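Local structure of methanol--corrinoid protein co-methyltransferase (Methanosarcina barkeri, 2I2X) at residues 255-259 with 260-264. The protein catalyses transfer of the methyl group of methanol to the cob(I)amide carried by its partner corrinoid protein, a zinc-dependent step of methanogenesis from methanol. Numbering follows the deposited sequence.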
# COMPACT_ATOMS: atom_id res chain seq x y z
N LEU A 255 18.81 -19.08 14.83
CA LEU A 255 19.46 -20.25 14.27
C LEU A 255 19.02 -21.58 14.91
O LEU A 255 19.04 -22.62 14.26
CB LEU A 255 20.98 -20.08 14.36
CG LEU A 255 21.84 -21.27 13.90
CD1 LEU A 255 21.73 -21.50 12.41
CD2 LEU A 255 23.30 -21.08 14.28
N VAL A 256 18.62 -21.54 16.19
CA VAL A 256 18.25 -22.74 16.95
C VAL A 256 17.11 -23.54 16.31
O VAL A 256 17.16 -24.79 16.28
CB VAL A 256 17.93 -22.42 18.47
CG1 VAL A 256 17.39 -23.63 19.18
CG2 VAL A 256 19.16 -21.90 19.21
N ALA A 257 16.09 -22.85 15.80
CA ALA A 257 14.99 -23.50 15.09
C ALA A 257 15.49 -24.54 14.07
O ALA A 257 14.97 -25.66 13.99
CB ALA A 257 14.13 -22.44 14.42
N TYR A 258 16.52 -24.16 13.33
CA TYR A 258 17.05 -24.98 12.24
C TYR A 258 17.90 -26.12 12.81
O TYR A 258 17.77 -27.29 12.41
CB TYR A 258 17.79 -24.09 11.20
CG TYR A 258 16.85 -22.96 10.81
CD1 TYR A 258 15.77 -23.18 9.92
CD2 TYR A 258 16.93 -21.72 11.44
CE1 TYR A 258 14.85 -22.17 9.65
CE2 TYR A 258 16.03 -20.73 11.18
CZ TYR A 258 14.99 -20.95 10.28
OH TYR A 258 14.11 -19.91 10.04
N GLU A 259 18.72 -25.79 13.81
CA GLU A 259 19.47 -26.78 14.56
C GLU A 259 18.52 -27.84 15.07
O GLU A 259 18.82 -29.02 15.04
CB GLU A 259 20.25 -26.11 15.70
CG GLU A 259 21.49 -25.43 15.17
CD GLU A 259 22.21 -24.54 16.16
OE1 GLU A 259 21.60 -24.09 17.16
OE2 GLU A 259 23.42 -24.28 15.92
N ALA A 260 17.32 -27.41 15.47
CA ALA A 260 16.39 -28.30 16.13
C ALA A 260 15.38 -28.87 15.18
O ALA A 260 14.36 -29.41 15.60
CB ALA A 260 15.69 -27.59 17.29
N GLY A 261 15.61 -28.72 13.89
CA GLY A 261 14.79 -29.45 12.95
C GLY A 261 14.00 -28.69 11.92
O GLY A 261 13.48 -29.33 11.02
N ALA A 262 13.90 -27.36 12.02
CA ALA A 262 13.23 -26.59 10.96
C ALA A 262 14.12 -26.57 9.73
O ALA A 262 15.31 -26.79 9.84
CB ALA A 262 12.88 -25.15 11.41
N VAL A 263 13.55 -26.28 8.55
CA VAL A 263 14.25 -26.40 7.27
C VAL A 263 14.07 -25.13 6.45
O VAL A 263 14.63 -24.99 5.35
CB VAL A 263 13.73 -27.64 6.45
CG1 VAL A 263 14.03 -28.97 7.19
CG2 VAL A 263 12.25 -27.51 6.14
N GLY A 264 13.27 -24.22 7.00
CA GLY A 264 12.95 -22.96 6.33
C GLY A 264 11.69 -23.10 5.48
O GLY A 264 11.18 -24.20 5.30
O HOH W 1 16.88 -29.01 9.98
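A257 O accepts a hydrogen bond from A262 N, 2.8 Å away, while the amide of G261 turns back to the carbonyl of Y258, with G261 N to Y258 O at 3.0 Å. This 6→1 and 5→2 pair, with G261 at phi 122°, defines a Schellman motif closing helix 240-259. The two bonds differ in shape: both are fairly straight at hydrogen, but A262 N is tilted 31° from the carbonyl plane of A257, whereas G261 N stands above that of Y258. A260 N still makes a helical bond to V256 O, 2.7 Å away, and adds only a weak one to A257 O. Thus the amides of A260, G261 and A262 all find acceptors within the turn. A water donates to both Y258 O and A262 O, the latter 2.7 Å from the water oxygen, bridging helix end and loop.

With its CG beside the backbone N (chi1 -52°), Y258 runs its ring along the emerging chain, beside residues 262-264: CD1 lies 3.8 Å from A262 CB, and G264 N meets the ring edge in plane, 3.7 Å from CE1. A257 CB covers part of one face of that ring. The carboxylate of E259 leaves the turn; its OE2 forms a salt bridge with R392 and accepts a hydrogen bond from the backbone N of Y6. Helix 181-210 packs on A257 through M196 and W200, Y258 lies against V276 and T280 of helix 273-280, and beyond the turn V263 shares a backbone hydrogen bond with S214 of strand 213-216, one of the parallel strands of the TIM barrel.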